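Local coordinates for protein crustacyanin-C1 subunit (PDB 1I4U) that binds the carotenoid astaxanthin as a lipocalin subunit of crustacyanin, giving the lobster carapace its blue coloration, at residues A[30-34]-A[135-139]; A[48-54]-A[66-72]. All coordinates share one frame. Residue numbers count along the deposited sequence, not the author numbering.

Contact 1: residues A[30-34]-A[135-139]; sequences SYAGV and IFSRS
Ser30 and Tyr31 lie at the end of the short, weakly bonded helix 28-31, with phi/psi near -70 to -85/-15. Tyr31 (chi1 t) brings its OH to 4.2 Å from CD2 of Phe136, whose CB points toward segment 30-34. At Ala32 the chain extends (psi 175°), and Ala32 O accepts hydrogen bonds from both terminal nitrogens of Arg138, NH2 at 2.9 Å and NH1 at 3.0 Å. Gly33 opens strand 33-41 at phi/psi 98/-156; a CB there would lie 3.2 Å from Arg138 NH1 and press against the carbonyl of Ala32. Arg138 NH1 also donates to Val34 O at 3.0 Å. Val34 CA is 6.5 Å from Arg138 CA, and a water links Val34 O (2.8 Å) to Arg138 O (2.7 Å). Arg138 (chi1 m, chi2 m, chi3 t) gives its NE to Tyr112 O and makes a cation-pi contact with Trp35. An arginine just after the last long barrel strand, 128-137, set against the Gly33-Val34-Trp35 (Gly-X-Trp) motif opening the first, is characteristic of lipocalins.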
loop_
_atom_site.group_PDB
_atom_site.type_symbol
_atom_site.label_atom_id
_atom_site.label_comp_id
_atom_site.label_asym_id
_atom_site.label_seq_id
_atom_site.Cartn_x
_atom_site.Cartn_y
_atom_site.Cartn_z
ATOM N N SER A 30 23.320 -6.564 -9.934
ATOM C CA SER A 30 23.013 -6.711 -11.352
ATOM C C SER A 30 21.625 -6.202 -11.717
ATOM O O SER A 30 21.363 -6.029 -12.913
ATOM C CB SER A 30 23.169 -8.176 -11.769
ATOM O OG SER A 30 24.540 -8.584 -11.712
ATOM N N TYR A 31 20.758 -6.030 -10.750
ATOM C CA TYR A 31 19.424 -5.480 -10.972
ATOM C C TYR A 31 19.391 -3.956 -10.941
ATOM O O TYR A 31 18.421 -3.323 -11.343
ATOM C CB TYR A 31 18.439 -6.062 -9.935
ATOM C CG TYR A 31 16.992 -5.838 -10.296
ATOM C CD1 TYR A 31 16.329 -6.521 -11.311
ATOM C CD2 TYR A 31 16.267 -4.895 -9.559
ATOM C CE1 TYR A 31 15.012 -6.291 -11.604
ATOM C CE2 TYR A 31 14.930 -4.686 -9.877
ATOM C CZ TYR A 31 14.301 -5.370 -10.886
ATOM O OH TYR A 31 12.976 -5.107 -11.170
ATOM N N ALA A 32 20.485 -3.383 -10.456
ATOM C CA ALA A 32 20.570 -1.908 -10.369
ATOM C C ALA A 32 20.751 -1.316 -11.774
ATOM O O ALA A 32 20.852 -2.011 -12.769
ATOM C CB ALA A 32 21.647 -1.491 -9.428
ATOM N N GLY A 33 20.744 0.004 -11.831
ATOM C CA GLY A 33 20.881 0.725 -13.074
ATOM C C GLY A 33 19.494 1.150 -13.574
ATOM O O GLY A 33 18.507 1.282 -12.820
ATOM N N VAL A 34 19.435 1.361 -14.882
ATOM C CA VAL A 34 18.257 1.966 -15.512
ATOM C C VAL A 34 17.394 0.911 -16.154
ATOM O O VAL A 34 17.882 0.088 -16.933
ATOM C CB VAL A 34 18.708 3.032 -16.529
ATOM C CG1 VAL A 34 17.492 3.623 -17.251
ATOM C CG2 VAL A 34 19.499 4.116 -15.817
ATOM N N ILE A 135 6.314 -5.094 -17.508
ATOM C CA ILE A 135 7.431 -5.590 -18.290
ATOM C C ILE A 135 8.440 -4.459 -18.332
ATOM O O ILE A 135 8.091 -3.358 -18.805
ATOM C CB ILE A 135 7.018 -6.064 -19.692
ATOM C CG1 ILE A 135 6.016 -7.225 -19.604
ATOM C CG2 ILE A 135 8.182 -6.489 -20.568
ATOM C CD1 ILE A 135 5.334 -7.559 -20.934
ATOM N N PHE A 136 9.627 -4.716 -17.824
ATOM C CA PHE A 136 10.743 -3.776 -17.864
ATOM C C PHE A 136 11.816 -4.215 -18.895
ATOM O O PHE A 136 11.997 -5.418 -19.108
ATOM C CB PHE A 136 11.421 -3.727 -16.515
ATOM C CG PHE A 136 10.866 -2.899 -15.391
ATOM C CD1 PHE A 136 9.584 -2.352 -15.416
ATOM C CD2 PHE A 136 11.665 -2.646 -14.256
ATOM C CE1 PHE A 136 9.111 -1.537 -14.403
ATOM C CE2 PHE A 136 11.208 -1.810 -13.228
ATOM C CZ PHE A 136 9.936 -1.286 -13.312
ATOM N N SER A 137 12.448 -3.230 -19.494
ATOM C CA SER A 137 13.500 -3.424 -20.474
ATOM C C SER A 137 14.724 -2.604 -20.107
ATOM O O SER A 137 14.612 -1.532 -19.542
ATOM C CB SER A 137 13.003 -3.031 -21.852
ATOM O OG SER A 137 14.033 -3.219 -22.833
ATOM N N ARG A 138 15.901 -3.098 -20.503
ATOM C CA ARG A 138 17.090 -2.255 -20.374
ATOM C C ARG A 138 17.221 -1.198 -21.458
ATOM O O ARG A 138 18.132 -0.348 -21.354
ATOM C CB ARG A 138 18.344 -3.129 -20.312
ATOM C CG ARG A 138 18.507 -3.945 -19.054
ATOM C CD ARG A 138 18.562 -3.099 -17.802
ATOM N NE ARG A 138 19.073 -3.880 -16.681
ATOM C CZ ARG A 138 19.412 -3.339 -15.513
ATOM N NH1 ARG A 138 19.306 -2.049 -15.288
ATOM N NH2 ARG A 138 19.881 -4.124 -14.551
ATOM N N SER A 139 16.354 -1.194 -22.422
ATOM C CA SER A 139 16.314 -0.224 -23.507
ATOM C C SER A 139 14.915 0.279 -23.736
ATOM O O SER A 139 13.916 -0.208 -23.187
ATOM C CB SER A 139 16.908 -0.879 -24.756
ATOM O OG SER A 139 16.457 -2.155 -24.998
HETATM O O HOH W 1 19.463 0.441 -19.189
#

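Contact 2: residues A[48-54]-A[66-72]; sequences IEKCVRN and ESTGIAY. Unlike the reference sequence in segment 66-72: Glu66 (reference Lys).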
loop_
_atom_site.group_PDB
_atom_site.type_symbol
_atom_site.label_atom_id
_atom_site.label_comp_id
_atom_site.label_asym_id
_atom_site.label_seq_id
_atom_site.Cartn_x
_atom_site.Cartn_y
_atom_site.Cartn_z
ATOM N N ILE A 48 3.259 8.458 -13.578
ATOM C CA ILE A 48 4.031 8.695 -14.736
ATOM C C ILE A 48 3.451 7.923 -15.911
ATOM O O ILE A 48 3.420 6.710 -15.932
ATOM C CB ILE A 48 5.529 8.343 -14.535
ATOM C CG1 ILE A 48 6.078 8.866 -13.204
ATOM C CG2 ILE A 48 6.365 8.840 -15.697
ATOM C CD1 ILE A 48 7.491 8.420 -12.905
ATOM N N GLU A 49 2.977 8.659 -16.900
ATOM C CA GLU A 49 2.283 8.056 -18.033
ATOM C C GLU A 49 3.227 7.578 -19.133
ATOM O O GLU A 49 3.061 6.477 -19.681
ATOM C CB GLU A 49 1.303 9.057 -18.639
ATOM C CG GLU A 49 0.508 8.448 -19.776
ATOM C CD GLU A 49 -0.508 9.350 -20.446
ATOM O OE1 GLU A 49 -0.374 10.605 -20.332
ATOM O OE2 GLU A 49 -1.415 8.857 -21.160
ATOM N N LYS A 50 4.156 8.441 -19.516
ATOM C CA LYS A 50 4.990 8.213 -20.662
ATOM C C LYS A 50 6.471 8.282 -20.293
ATOM O O LYS A 50 6.868 8.957 -19.316
ATOM C CB LYS A 50 4.726 9.232 -21.774
ATOM C CG LYS A 50 3.303 9.326 -22.241
ATOM C CD LYS A 50 3.155 10.444 -23.257
ATOM C CE LYS A 50 1.752 10.496 -23.821
ATOM N NZ LYS A 50 1.587 11.714 -24.684
ATOM N N CYS A 51 7.316 7.609 -21.056
ATOM C CA CYS A 51 8.776 7.727 -20.994
ATOM C C CYS A 51 9.314 7.256 -19.661
ATOM O O CYS A 51 10.342 7.727 -19.195
ATOM C CB CYS A 51 9.224 9.175 -21.284
ATOM S SG CYS A 51 8.670 9.761 -22.904
ATOM N N VAL A 52 8.617 6.305 -19.052
ATOM C CA VAL A 52 8.881 5.871 -17.677
ATOM C C VAL A 52 10.244 5.216 -17.573
ATOM O O VAL A 52 10.487 4.169 -18.201
ATOM C CB VAL A 52 7.788 4.913 -17.217
ATOM C CG1 VAL A 52 8.084 4.442 -15.811
ATOM C CG2 VAL A 52 6.390 5.553 -17.318
ATOM N N ARG A 53 11.116 5.842 -16.803
ATOM C CA ARG A 53 12.514 5.512 -16.675
ATOM C C ARG A 53 12.815 5.372 -15.178
ATOM O O ARG A 53 12.672 6.330 -14.445
ATOM C CB ARG A 53 13.373 6.602 -17.275
ATOM C CG ARG A 53 14.858 6.416 -17.238
ATOM C CD ARG A 53 15.596 7.672 -17.700
ATOM N NE ARG A 53 17.032 7.548 -17.827
ATOM C CZ ARG A 53 17.924 7.644 -16.859
ATOM N NH1 ARG A 53 17.502 7.868 -15.614
ATOM N NH2 ARG A 53 19.215 7.513 -17.145
ATOM N N ASN A 54 13.210 4.181 -14.773
ATOM C CA ASN A 54 13.419 3.867 -13.350
ATOM C C ASN A 54 14.906 3.591 -13.139
ATOM O O ASN A 54 15.447 2.638 -13.643
ATOM C CB ASN A 54 12.575 2.689 -12.920
ATOM C CG ASN A 54 11.108 2.831 -13.221
ATOM O OD1 ASN A 54 10.524 3.798 -12.755
ATOM N ND2 ASN A 54 10.534 1.923 -14.026
ATOM N N GLU A 66 14.971 6.570 -8.593
ATOM C CA GLU A 66 14.470 7.793 -9.187
ATOM C C GLU A 66 13.675 7.355 -10.426
ATOM O O GLU A 66 14.227 6.810 -11.372
ATOM C CB GLU A 66 15.593 8.773 -9.556
ATOM C CG GLU A 66 16.374 9.240 -8.339
ATOM C CD GLU A 66 17.454 10.220 -8.660
ATOM O OE1 GLU A 66 17.411 11.266 -8.018
ATOM O OE2 GLU A 66 18.208 9.787 -9.518
ATOM N N SER A 67 12.359 7.577 -10.388
ATOM C CA SER A 67 11.471 7.256 -11.464
ATOM C C SER A 67 11.042 8.555 -12.139
ATOM O O SER A 67 10.584 9.477 -11.476
ATOM C CB SER A 67 10.235 6.500 -10.978
ATOM O OG SER A 67 10.566 5.207 -10.529
ATOM N N THR A 68 11.227 8.646 -13.463
ATOM C CA THR A 68 10.974 9.882 -14.169
ATOM C C THR A 68 10.196 9.574 -15.448
ATOM O O THR A 68 10.141 8.462 -15.961
ATOM C CB THR A 68 12.291 10.621 -14.532
ATOM O OG1 THR A 68 13.040 9.784 -15.419
ATOM C CG2 THR A 68 13.072 10.985 -13.284
ATOM N N GLY A 69 9.619 10.641 -15.994
ATOM C CA GLY A 69 8.911 10.550 -17.281
ATOM C C GLY A 69 7.931 11.727 -17.365
ATOM O O GLY A 69 8.169 12.759 -16.721
ATOM N N ILE A 70 6.897 11.550 -18.159
ATOM C CA ILE A 70 5.887 12.576 -18.393
ATOM C C ILE A 70 4.621 12.164 -17.642
ATOM O O ILE A 70 4.118 11.060 -17.873
ATOM C CB ILE A 70 5.577 12.762 -19.895
ATOM C CG1 ILE A 70 6.826 12.827 -20.762
ATOM C CG2 ILE A 70 4.694 13.981 -20.088
ATOM C CD1 ILE A 70 7.705 13.948 -20.307
ATOM N N ALA A 71 4.124 13.045 -16.796
ATOM C CA ALA A 71 2.924 12.840 -15.982
ATOM C C ALA A 71 1.698 12.949 -16.873
ATOM O O ALA A 71 1.811 13.379 -18.041
ATOM C CB ALA A 71 2.900 13.912 -14.919
ATOM N N TYR A 72 0.538 12.581 -16.330
ATOM C CA TYR A 72 -0.715 12.617 -17.082
ATOM C C TYR A 72 -1.135 14.022 -17.504
ATOM O O TYR A 72 -1.898 14.179 -18.464
ATOM C CB TYR A 72 -1.816 11.894 -16.282
ATOM C CG TYR A 72 -1.663 10.388 -16.375
ATOM C CD1 TYR A 72 -0.873 9.669 -15.456
ATOM C CD2 TYR A 72 -2.261 9.651 -17.399
ATOM C CE1 TYR A 72 -0.736 8.307 -15.567
ATOM C CE2 TYR A 72 -2.117 8.297 -17.519
ATOM C CZ TYR A 72 -1.357 7.627 -16.592
ATOM O OH TYR A 72 -1.198 6.264 -16.711
HETATM O O HOH W 2 1.846 12.158 -20.540
HETATM O O HOH W 3 -2.243 12.587 -20.351
HETATM O O HOH W 4 14.954 8.210 -14.181
#
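The hairpin of strands 52-58 and 63-68 in the lipocalin barrel continues here into a bulged, bent extension, where both strands turn a corner, at Lys50 and Cys51 on one side and Gly69 on the other. Strands 52-54 and 66-68 run antiparallel at 169°, their axes 4.7 Å apart. Arg53 and Thr68 form a hydrogen-bonded pair, with Arg53 N to Thr68 O and Thr68 N to Arg53 O both 2.9 Å. The next pair, Asn54 and Ser67, is non-hydrogen-bonded in its backbone but joined through side chains: Ser67 OG donates to Asn54 OD1 at 2.6 Å. A water bonds Arg53 O (3.0 Å), Arg53 NH1 (2.9 Å) and Thr68 OG1 (2.8 Å); the arginine also forms a salt bridge with Glu55, and Thr68 OG1 is bonded by Gln178. Between Arg53 and Lys50 the register slips by one residue, and beyond it lies a classic beta bulge: Glu49 N (2.8 Å) and Lys50 N (3.1 Å) share Ile70 O, while Ile70 N returns a bond to Lys50 O at 2.8 Å. Gly69, at phi/psi 158/-156, brings its CA within 3.3 Å of Lys50 O and 3.5 Å of Ile48 CG2; a CB on this residue would clash with both atoms. Cys51, at positive phi, sends SG to 4.2 Å from Ile70 CG1 and is tied by a disulfide to Cys173. At the outer end, Glu49 CB sits 3.5 Å above the centroid of the Tyr72 ring in a CH-pi contact, and Tyr72 also packs on Asn125 of the second subunit.

Contact 2 is nested within the chain loop that contact 1 closes, and their centres lie about 14 Å apart. They share the barrel sheet, in which strand 33-41, starting in contact 1, runs antiparallel beside strand 52-58 from contact 2. Side chains meet at this seam, where Val34 CG2 lies 3.7 Å from Arg53 NH2. Phe136, from strand 128-137, reaches past strand 33-41 to put its CZ 3.3 Å from Asn54 ND2. The side chains of Phe136 and Asn54 each lie about 4 Å from a bound MPD, probably from the crystallisation liquor, which is consistent with a cavity inside the barrel, where lipocalins generally hold their ligands, although no astaxanthin contact can be assigned from it.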